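PDB 4NTD: thioredoxin reductase from Streptomyces clavuligerus, which binds FAD and, as the flavoenzyme HlmI, catalyses disulfide bond formation in natural products of the holomycin type. Local coordinates for residues S171-P182 against W194-L205; R111-F120 against T287-V295. All coordinates share one frame; numbering follows the deposited sequence.

Contact 1: S171-P182 against W194-L205; sequences SDQPLGVLGTSP and WSDDVVLFRHGL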
loop_
_atom_site.group_PDB
_atom_site.type_symbol
_atom_site.label_atom_id
_atom_site.label_comp_id
_atom_site.label_asym_id
_atom_site.label_seq_id
_atom_site.Cartn_x
_atom_site.Cartn_y
_atom_site.Cartn_z
ATOM N N SER A 171 -16.767 -0.666 -20.247
ATOM C CA SER A 171 -16.951 0.719 -20.683
ATOM C C SER A 171 -18.035 0.834 -21.750
ATOM O O SER A 171 -18.061 0.052 -22.699
ATOM C CB SER A 171 -15.643 1.286 -21.250
ATOM O OG SER A 171 -14.654 1.431 -20.247
ATOM N N ASP A 172 -18.930 1.806 -21.572
ATOM C CA ASP A 172 -19.977 2.135 -22.550
ATOM C C ASP A 172 -21.038 1.048 -22.772
ATOM O O ASP A 172 -21.858 1.169 -23.684
ATOM C CB ASP A 172 -19.355 2.528 -23.901
ATOM C CG ASP A 172 -18.328 3.636 -23.773
ATOM O OD1 ASP A 172 -18.617 4.646 -23.099
ATOM O OD2 ASP A 172 -17.228 3.503 -24.350
ATOM N N GLN A 173 -21.040 0.001 -21.948
ATOM C CA GLN A 173 -22.024 -1.072 -22.088
ATOM C C GLN A 173 -23.291 -0.753 -21.290
ATOM O O GLN A 173 -23.280 0.136 -20.439
ATOM C CB GLN A 173 -21.440 -2.408 -21.633
ATOM C CG GLN A 173 -20.285 -2.894 -22.495
ATOM C CD GLN A 173 -19.810 -4.286 -22.123
ATOM O OE1 GLN A 173 -20.541 -5.066 -21.508
ATOM N NE2 GLN A 173 -18.576 -4.610 -22.501
ATOM N N PRO A 174 -24.396 -1.474 -21.569
ATOM C CA PRO A 174 -25.611 -1.289 -20.771
ATOM C C PRO A 174 -25.471 -1.920 -19.384
ATOM O O PRO A 174 -25.540 -3.145 -19.246
ATOM C CB PRO A 174 -26.704 -1.984 -21.605
ATOM C CG PRO A 174 -26.095 -2.249 -22.941
ATOM C CD PRO A 174 -24.625 -2.382 -22.706
ATOM N N LEU A 175 -25.266 -1.076 -18.375
ATOM C CA LEU A 175 -25.020 -1.528 -17.008
ATOM C C LEU A 175 -26.270 -1.378 -16.150
ATOM O O LEU A 175 -27.029 -0.422 -16.310
ATOM C CB LEU A 175 -23.885 -0.723 -16.372
ATOM C CG LEU A 175 -22.616 -0.520 -17.200
ATOM C CD1 LEU A 175 -21.581 0.242 -16.388
ATOM C CD2 LEU A 175 -22.051 -1.846 -17.686
ATOM N N GLY A 176 -26.473 -2.325 -15.240
ATOM C CA GLY A 176 -27.561 -2.247 -14.270
ATOM C C GLY A 176 -27.029 -2.241 -12.849
ATOM O O GLY A 176 -25.930 -2.733 -12.590
ATOM N N VAL A 177 -27.806 -1.665 -11.936
ATOM C CA VAL A 177 -27.509 -1.705 -10.504
ATOM C C VAL A 177 -28.761 -2.164 -9.763
ATOM O O VAL A 177 -29.834 -1.599 -9.959
ATOM C CB VAL A 177 -27.088 -0.323 -9.966
ATOM C CG1 VAL A 177 -26.761 -0.400 -8.478
ATOM C CG2 VAL A 177 -25.898 0.214 -10.750
ATOM N N LEU A 178 -28.627 -3.186 -8.918
ATOM C CA LEU A 178 -29.763 -3.674 -8.130
ATOM C C LEU A 178 -29.883 -2.890 -6.828
ATOM O O LEU A 178 -28.889 -2.670 -6.137
ATOM C CB LEU A 178 -29.618 -5.165 -7.816
ATOM C CG LEU A 178 -29.368 -6.112 -8.992
ATOM C CD1 LEU A 178 -29.368 -7.553 -8.504
ATOM C CD2 LEU A 178 -30.404 -5.926 -10.091
ATOM N N GLY A 179 -31.106 -2.486 -6.489
ATOM C CA GLY A 179 -31.361 -1.727 -5.262
ATOM C C GLY A 179 -31.489 -2.618 -4.040
ATOM O O GLY A 179 -32.525 -2.624 -3.373
ATOM N N THR A 180 -30.421 -3.354 -3.741
ATOM C CA THR A 180 -30.409 -4.337 -2.657
ATOM C C THR A 180 -29.606 -3.862 -1.441
ATOM O O THR A 180 -29.457 -4.601 -0.464
ATOM C CB THR A 180 -29.817 -5.671 -3.153
ATOM O OG1 THR A 180 -28.521 -5.439 -3.720
ATOM C CG2 THR A 180 -30.719 -6.298 -4.208
ATOM N N SER A 181 -29.103 -2.629 -1.504
ATOM C CA SER A 181 -28.260 -2.058 -0.455
ATOM C C SER A 181 -28.481 -0.548 -0.372
ATOM O O SER A 181 -28.813 0.078 -1.381
ATOM C CB SER A 181 -26.784 -2.352 -0.761
ATOM O OG SER A 181 -25.916 -1.457 -0.084
ATOM N N PRO A 182 -28.289 0.049 0.823
ATOM C CA PRO A 182 -28.364 1.512 0.932
ATOM C C PRO A 182 -27.329 2.258 0.081
ATOM O O PRO A 182 -27.500 3.447 -0.173
ATOM C CB PRO A 182 -28.104 1.777 2.420
ATOM C CG PRO A 182 -28.406 0.497 3.111
ATOM C CD PRO A 182 -28.091 -0.595 2.135
ATOM N N TRP A 194 -18.203 5.301 -16.117
ATOM C CA TRP A 194 -17.768 4.299 -17.100
ATOM C C TRP A 194 -18.732 4.061 -18.274
ATOM O O TRP A 194 -18.327 3.502 -19.293
ATOM C CB TRP A 194 -17.490 2.965 -16.400
ATOM C CG TRP A 194 -16.193 2.931 -15.643
ATOM C CD1 TRP A 194 -14.978 2.539 -16.124
ATOM C CD2 TRP A 194 -15.986 3.291 -14.272
ATOM N NE1 TRP A 194 -14.025 2.629 -15.137
ATOM C CE2 TRP A 194 -14.617 3.091 -13.991
ATOM C CE3 TRP A 194 -16.822 3.768 -13.255
ATOM C CZ2 TRP A 194 -14.065 3.346 -12.731
ATOM C CZ3 TRP A 194 -16.272 4.025 -12.004
ATOM C CH2 TRP A 194 -14.906 3.814 -11.755
ATOM N N SER A 195 -19.996 4.460 -18.137
ATOM C CA SER A 195 -20.974 4.298 -19.221
ATOM C C SER A 195 -22.081 5.337 -19.126
ATOM O O SER A 195 -22.439 5.754 -18.029
ATOM C CB SER A 195 -21.596 2.898 -19.173
ATOM O OG SER A 195 -22.522 2.709 -20.232
ATOM N N ASP A 196 -22.624 5.739 -20.278
ATOM C CA ASP A 196 -23.769 6.657 -20.273
ATOM C C ASP A 196 -25.096 5.896 -20.244
ATOM O O ASP A 196 -26.162 6.508 -20.241
ATOM C CB ASP A 196 -23.711 7.668 -21.431
ATOM C CG ASP A 196 -23.830 7.023 -22.797
ATOM O OD1 ASP A 196 -24.035 5.796 -22.869
ATOM O OD2 ASP A 196 -23.713 7.752 -23.805
ATOM N N ASP A 197 -25.020 4.564 -20.181
ATOM C CA ASP A 197 -26.192 3.690 -20.117
ATOM C C ASP A 197 -26.159 2.895 -18.807
ATOM O O ASP A 197 -25.663 1.766 -18.761
ATOM C CB ASP A 197 -26.195 2.758 -21.338
ATOM C CG ASP A 197 -27.488 1.967 -21.492
ATOM O OD1 ASP A 197 -28.370 2.030 -20.610
ATOM O OD2 ASP A 197 -27.620 1.274 -22.521
ATOM N N VAL A 198 -26.675 3.513 -17.747
ATOM C CA VAL A 198 -26.727 2.910 -16.414
ATOM C C VAL A 198 -28.152 3.021 -15.878
ATOM O O VAL A 198 -28.715 4.112 -15.844
ATOM C CB VAL A 198 -25.764 3.614 -15.435
ATOM C CG1 VAL A 198 -25.830 2.972 -14.054
ATOM C CG2 VAL A 198 -24.339 3.577 -15.968
ATOM N N VAL A 199 -28.724 1.892 -15.461
ATOM C CA VAL A 199 -30.082 1.847 -14.922
ATOM C C VAL A 199 -30.070 1.332 -13.485
ATOM O O VAL A 199 -29.393 0.347 -13.180
ATOM C CB VAL A 199 -30.981 0.930 -15.783
ATOM C CG1 VAL A 199 -32.303 0.635 -15.087
ATOM C CG2 VAL A 199 -31.225 1.563 -17.143
ATOM N N LEU A 200 -30.828 1.994 -12.613
ATOM C CA LEU A 200 -31.039 1.522 -11.248
ATOM C C LEU A 200 -32.366 0.781 -11.165
ATOM O O LEU A 200 -33.417 1.348 -11.460
ATOM C CB LEU A 200 -31.036 2.687 -10.252
ATOM C CG LEU A 200 -31.357 2.346 -8.788
ATOM C CD1 LEU A 200 -30.318 1.404 -8.199
ATOM C CD2 LEU A 200 -31.469 3.606 -7.946
ATOM N N PHE A 201 -32.307 -0.487 -10.770
ATOM C CA PHE A 201 -33.503 -1.260 -10.461
ATOM C C PHE A 201 -33.806 -1.012 -8.986
ATOM O O PHE A 201 -33.134 -1.563 -8.113
ATOM C CB PHE A 201 -33.269 -2.739 -10.768
ATOM C CG PHE A 201 -32.993 -3.008 -12.221
ATOM C CD1 PHE A 201 -34.039 -3.217 -13.111
ATOM C CD2 PHE A 201 -31.691 -3.020 -12.709
ATOM C CE1 PHE A 201 -33.793 -3.451 -14.453
ATOM C CE2 PHE A 201 -31.440 -3.252 -14.052
ATOM C CZ PHE A 201 -32.493 -3.468 -14.926
ATOM N N ARG A 202 -34.801 -0.174 -8.700
ATOM C CA ARG A 202 -35.031 0.289 -7.327
ATOM C C ARG A 202 -35.281 -0.844 -6.333
ATOM O O ARG A 202 -34.821 -0.769 -5.195
ATOM C CB ARG A 202 -36.180 1.296 -7.249
ATOM C CG ARG A 202 -36.318 1.921 -5.867
ATOM C CD ARG A 202 -37.331 3.054 -5.838
ATOM N NE ARG A 202 -38.711 2.581 -5.845
ATOM C CZ ARG A 202 -39.435 2.371 -4.750
ATOM N NH1 ARG A 202 -38.911 2.585 -3.550
ATOM N NH2 ARG A 202 -40.686 1.945 -4.856
ATOM N N HIS A 203 -36.012 -1.878 -6.750
ATOM C CA HIS A 203 -36.219 -3.057 -5.893
ATOM C C HIS A 203 -36.815 -2.681 -4.525
ATOM O O HIS A 203 -36.471 -3.274 -3.500
ATOM C CB HIS A 203 -34.880 -3.798 -5.727
ATOM C CG HIS A 203 -35.007 -5.186 -5.180
ATOM N ND1 HIS A 203 -35.780 -6.150 -5.783
ATOM C CD2 HIS A 203 -34.437 -5.779 -4.105
ATOM C CE1 HIS A 203 -35.696 -7.276 -5.097
ATOM N NE2 HIS A 203 -34.885 -7.078 -4.073
ATOM N N GLY A 204 -37.692 -1.678 -4.511
ATOM C CA GLY A 204 -38.298 -1.192 -3.267
ATOM C C GLY A 204 -37.366 -0.484 -2.291
ATOM O O GLY A 204 -37.726 -0.285 -1.128
ATOM N N LEU A 205 -36.172 -0.106 -2.748
ATOM C CA LEU A 205 -35.255 0.707 -1.948
ATOM C C LEU A 205 -35.860 2.090 -1.722
ATOM O O LEU A 205 -36.373 2.702 -2.659
ATOM C CB LEU A 205 -33.915 0.846 -2.677
ATOM C CG LEU A 205 -32.731 1.482 -1.952
ATOM C CD1 LEU A 205 -32.309 0.641 -0.756
ATOM C CD2 LEU A 205 -31.577 1.638 -2.932
HETATM O O HOH W 1 -21.160 5.480 -22.755
HETATM O O HOH W 2 -23.325 3.555 -24.364
#
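Ser195 OG is gripped twice: it donates to Gln173 O across the contact at 2.7 Å and accepts from the backbone of its own segment, Asp197 N to Ser195 OG measuring 3.1 Å, which makes an ST turn. With OG anti to the backbone N (chi1 -179°), the hydroxyl can reach across to the facing loop. This pins the entry to a parallel strand pair, 175-178 beside 198-201, joined through helix 184-191 in a beta-alpha-beta crossover. The unit belongs to a Rossmann-like domain that in thioredoxin reductases binds NADPH; a matching role here is inferred only. Evidence for the pairing is an axis separation of 4.7 Å at 22° and an unbroken ladder, in which Leu175, Val177 and Gly179 donate to Asp197, Val199 and Phe201, while Val199 and Phe201 donate back to Leu175 and Val177. The bond from Phe201 N to Val177 O is 2.8 Å long.

On the sheet face of Val177 and Leu200, which helix 184-191 covers, Val177 CG1 meets Leu200 CD1 at 4.0 Å. On the other face the Phe201 ring turns its edge to Gly176 CA, 4.0 Å from CE2, where a CB would collide with the ring; Val199 CG1 lies over one ring face.

At the entry end, Asp172 OD1 accepts from a water that itself accepts from Asp196 N, and it also forms a salt bridge with Arg53 of the second subunit. Trp194 NE1 bonds to Arg51 O of that subunit, so this end of the strand pair faces the dimer partner. Asp197 OD1 is instead paired with Arg250. At the exit, both methyls of Leu205 close on one carbonyl oxygen, CD2 lying 3.5 Å from Ser181 O.

Contact 2: R111-F120 against T287-V295; sequences REGEDDAPRF and TSVPGVWAV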
loop_
_atom_site.group_PDB
_atom_site.type_symbol
_atom_site.label_atom_id
_atom_site.label_comp_id
_atom_site.label_asym_id
_atom_site.label_seq_id
_atom_site.Cartn_x
_atom_site.Cartn_y
_atom_site.Cartn_z
ATOM N N ARG A 111 -3.731 -14.927 23.730
ATOM C CA ARG A 111 -2.565 -14.147 24.140
ATOM C C ARG A 111 -1.991 -14.639 25.468
ATOM O O ARG A 111 -2.742 -14.978 26.387
ATOM C CB ARG A 111 -2.941 -12.669 24.259
ATOM C CG ARG A 111 -1.761 -11.754 24.544
ATOM C CD ARG A 111 -1.990 -10.363 23.992
ATOM N NE ARG A 111 -3.087 -9.649 24.649
ATOM C CZ ARG A 111 -2.954 -8.716 25.595
ATOM N NH1 ARG A 111 -4.041 -8.144 26.102
ATOM N NH2 ARG A 111 -1.756 -8.343 26.044
ATOM N N GLU A 112 -0.657 -14.676 25.544
ATOM C CA GLU A 112 0.059 -15.060 26.761
ATOM C C GLU A 112 1.126 -14.006 27.078
ATOM O O GLU A 112 1.409 -13.131 26.258
ATOM C CB GLU A 112 0.726 -16.439 26.597
ATOM C CG GLU A 112 0.039 -17.404 25.633
ATOM C CD GLU A 112 -1.148 -18.127 26.246
ATOM O OE1 GLU A 112 -1.386 -17.969 27.462
ATOM O OE2 GLU A 112 -1.840 -18.862 25.507
ATOM N N GLY A 113 1.715 -14.096 28.269
ATOM C CA GLY A 113 2.816 -13.209 28.669
ATOM C C GLY A 113 2.440 -11.757 28.922
ATOM O O GLY A 113 1.274 -11.374 28.802
ATOM N N GLU A 114 3.443 -10.951 29.271
ATOM C CA GLU A 114 3.241 -9.528 29.572
ATOM C C GLU A 114 3.011 -8.694 28.311
ATOM O O GLU A 114 3.267 -9.153 27.195
ATOM C CB GLU A 114 4.443 -8.968 30.345
ATOM C CG GLU A 114 4.543 -9.446 31.787
ATOM C CD GLU A 114 5.463 -8.582 32.633
ATOM O OE1 GLU A 114 6.464 -8.058 32.097
ATOM O OE2 GLU A 114 5.187 -8.429 33.843
ATOM N N ASP A 115 2.528 -7.465 28.503
ATOM C CA ASP A 115 2.329 -6.511 27.403
ATOM C C ASP A 115 3.636 -6.161 26.685
ATOM O O ASP A 115 3.623 -5.845 25.494
ATOM C CB ASP A 115 1.673 -5.217 27.915
ATOM C CG ASP A 115 0.179 -5.367 28.177
ATOM O OD1 ASP A 115 -0.331 -6.509 28.175
ATOM O OD2 ASP A 115 -0.486 -4.330 28.389
ATOM N N ASP A 116 4.751 -6.211 27.416
ATOM C CA ASP A 116 6.073 -5.871 26.871
ATOM C C ASP A 116 6.822 -7.065 26.264
ATOM O O ASP A 116 7.896 -6.892 25.685
ATOM C CB ASP A 116 6.940 -5.216 27.955
ATOM C CG ASP A 116 7.407 -6.200 29.018
ATOM O OD1 ASP A 116 6.715 -7.215 29.249
ATOM O OD2 ASP A 116 8.469 -5.954 29.628
ATOM N N ALA A 117 6.272 -8.268 26.421
ATOM C CA ALA A 117 6.816 -9.463 25.776
ATOM C C ALA A 117 5.675 -10.399 25.379
ATOM O O ALA A 117 5.543 -11.494 25.930
ATOM C CB ALA A 117 7.799 -10.167 26.700
ATOM N N PRO A 118 4.839 -9.964 24.416
ATOM C CA PRO A 118 3.688 -10.776 24.016
ATOM C C PRO A 118 4.065 -12.133 23.426
ATOM O O PRO A 118 5.129 -12.282 22.829
ATOM C CB PRO A 118 2.986 -9.927 22.945
ATOM C CG PRO A 118 3.585 -8.571 23.016
ATOM C CD PRO A 118 4.921 -8.693 23.672
ATOM N N ARG A 119 3.180 -13.105 23.619
ATOM C CA ARG A 119 3.268 -14.410 22.973
ATOM C C ARG A 119 1.838 -14.854 22.686
ATOM O O ARG A 119 0.904 -14.409 23.358
ATOM C CB ARG A 119 3.997 -15.410 23.878
ATOM C CG ARG A 119 3.945 -16.860 23.408
ATOM C CD ARG A 119 5.080 -17.685 24.001
ATOM N NE ARG A 119 6.385 -17.203 23.546
ATOM C CZ ARG A 119 7.012 -17.590 22.434
ATOM N NH1 ARG A 119 6.485 -18.498 21.612
ATOM N NH2 ARG A 119 8.195 -17.061 22.139
ATOM N N PHE A 120 1.663 -15.701 21.674
ATOM C CA PHE A 120 0.336 -16.166 21.275
ATOM C C PHE A 120 0.322 -17.655 20.967
ATOM O O PHE A 120 1.313 -18.206 20.489
ATOM C CB PHE A 120 -0.147 -15.401 20.037
ATOM C CG PHE A 120 -0.149 -13.912 20.216
ATOM C CD1 PHE A 120 -1.290 -13.255 20.645
ATOM C CD2 PHE A 120 0.999 -13.172 19.971
ATOM C CE1 PHE A 120 -1.292 -11.883 20.821
ATOM C CE2 PHE A 120 1.006 -11.801 20.151
ATOM C CZ PHE A 120 -0.142 -11.155 20.574
ATOM N N THR A 287 -2.947 -3.083 15.965
ATOM C CA THR A 287 -4.224 -2.988 16.680
ATOM C C THR A 287 -3.997 -2.514 18.119
ATOM O O THR A 287 -2.865 -2.230 18.510
ATOM C CB THR A 287 -4.955 -4.350 16.711
ATOM O OG1 THR A 287 -4.237 -5.265 17.547
ATOM C CG2 THR A 287 -5.102 -4.935 15.308
ATOM N N SER A 288 -5.071 -2.442 18.905
ATOM C CA SER A 288 -4.977 -2.049 20.315
ATOM C C SER A 288 -4.367 -3.131 21.213
ATOM O O SER A 288 -4.042 -2.862 22.371
ATOM C CB SER A 288 -6.357 -1.658 20.852
ATOM O OG SER A 288 -7.216 -2.783 20.928
ATOM N N VAL A 289 -4.233 -4.350 20.693
ATOM C CA VAL A 289 -3.617 -5.449 21.435
ATOM C C VAL A 289 -2.141 -5.540 21.049
ATOM O O VAL A 289 -1.824 -5.715 19.870
ATOM C CB VAL A 289 -4.321 -6.791 21.144
ATOM C CG1 VAL A 289 -3.597 -7.945 21.825
ATOM C CG2 VAL A 289 -5.772 -6.730 21.601
ATOM N N PRO A 290 -1.232 -5.417 22.037
ATOM C CA PRO A 290 0.190 -5.487 21.699
ATOM C C PRO A 290 0.569 -6.784 20.981
ATOM O O PRO A 290 0.131 -7.866 21.376
ATOM C CB PRO A 290 0.888 -5.387 23.061
ATOM C CG PRO A 290 -0.092 -4.699 23.945
ATOM C CD PRO A 290 -1.447 -5.128 23.467
ATOM N N GLY A 291 1.350 -6.654 19.913
ATOM C CA GLY A 291 1.839 -7.799 19.154
ATOM C C GLY A 291 0.924 -8.300 18.050
ATOM O O GLY A 291 1.261 -9.272 17.371
ATOM N N VAL A 292 -0.219 -7.641 17.859
ATOM C CA VAL A 292 -1.221 -8.077 16.882
ATOM C C VAL A 292 -1.431 -7.013 15.803
ATOM O O VAL A 292 -1.919 -5.916 16.085
ATOM C CB VAL A 292 -2.569 -8.392 17.566
ATOM C CG1 VAL A 292 -3.613 -8.820 16.538
ATOM C CG2 VAL A 292 -2.386 -9.472 18.624
ATOM N N TRP A 293 -1.050 -7.353 14.572
ATOM C CA TRP A 293 -1.256 -6.494 13.407
ATOM C C TRP A 293 -2.420 -7.020 12.568
ATOM O O TRP A 293 -2.721 -8.215 12.595
ATOM C CB TRP A 293 0.014 -6.437 12.545
ATOM C CG TRP A 293 0.965 -5.324 12.903
ATOM C CD1 TRP A 293 1.109 -4.136 12.250
ATOM C CD2 TRP A 293 1.902 -5.298 13.989
ATOM N NE1 TRP A 293 2.073 -3.370 12.859
ATOM C CE2 TRP A 293 2.576 -4.059 13.930
ATOM C CE3 TRP A 293 2.239 -6.202 15.005
ATOM C CZ2 TRP A 293 3.564 -3.698 14.847
ATOM C CZ3 TRP A 293 3.222 -5.840 15.920
ATOM C CH2 TRP A 293 3.871 -4.600 15.833
ATOM N N ALA A 294 -3.063 -6.122 11.825
ATOM C CA ALA A 294 -4.136 -6.489 10.899
ATOM C C ALA A 294 -3.986 -5.698 9.603
ATOM O O ALA A 294 -3.788 -4.484 9.644
ATOM C CB ALA A 294 -5.493 -6.223 11.526
ATOM N N VAL A 295 -4.071 -6.384 8.463
ATOM C CA VAL A 295 -3.877 -5.750 7.153
ATOM C C VAL A 295 -4.865 -6.253 6.105
ATOM O O VAL A 295 -5.336 -7.388 6.173
ATOM C CB VAL A 295 -2.444 -5.963 6.607
ATOM C CG1 VAL A 295 -1.405 -5.435 7.586
ATOM C CG2 VAL A 295 -2.181 -7.429 6.293
HETATM O O HOH W 3 0.192 -8.269 24.192
#
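Phe120 and Val292 make the tightest apolar touch, CZ of the ring lying 3.4 Å from Val292 CG2. At the same corner Pro290 O sits in the plane of the ring at its edge, 3.4 Å from Phe120 CZ. Beside it the Pro118 ring packs on that of Pro290, CG to CB 4.2 Å. These contacts set the hairpin of strands 106-112 and 119-124 against the type II turn Val289-Val292, which leads into strand 292-294 at the margin of the parallel sheet of the FAD-binding domain.

The polar part runs through Arg111. Its chain bends at chi3 (66°), laying the guanidinium with one face over Val289 CG1, 3.3 Å from NE, and Pro290 CD. In the guanidinium plane, NH2 forms a salt bridge with Asp115 OD1 at 3.2 Å, reaching the carboxylate from 44° above its plane. The same nitrogen donates to a water, 2.7 Å from NH2, that donates to Pro290 O. A leucine in place of Arg111 would probably leave Asp115 without its countercharge and break the water bridge to Pro290.

No direct hydrogen bond crosses between the segments; Phe120, Pro118 and the guanidinium face fit against Val289-Val292, with the water on Pro290 O as polar link, implying attachment more by shape than by bond direction.

Contacts 1 and 2 lie on opposite sides of the chain's centre, their centres about 45 Å apart and their nearest atoms about 22 Å apart. They share no sheet: contact 1 pairs two inner strands of the parallel sheet ordered 159-160, 252-254, 175-178, 198-201, 222-223, whereas contact 2 joins a three-stranded antiparallel sheet to the edge strand of the other parallel sheet, which includes 31-36. Along the chain, 171-182 and 194-205 are nested between 111-120 and 287-295. The chain thus leaves the FAD-binding part, builds the second Rossmann-like domain and returns, an inserted arrangement familiar from thioredoxin reductases, with contact 2 joining segments from before and after that excursion.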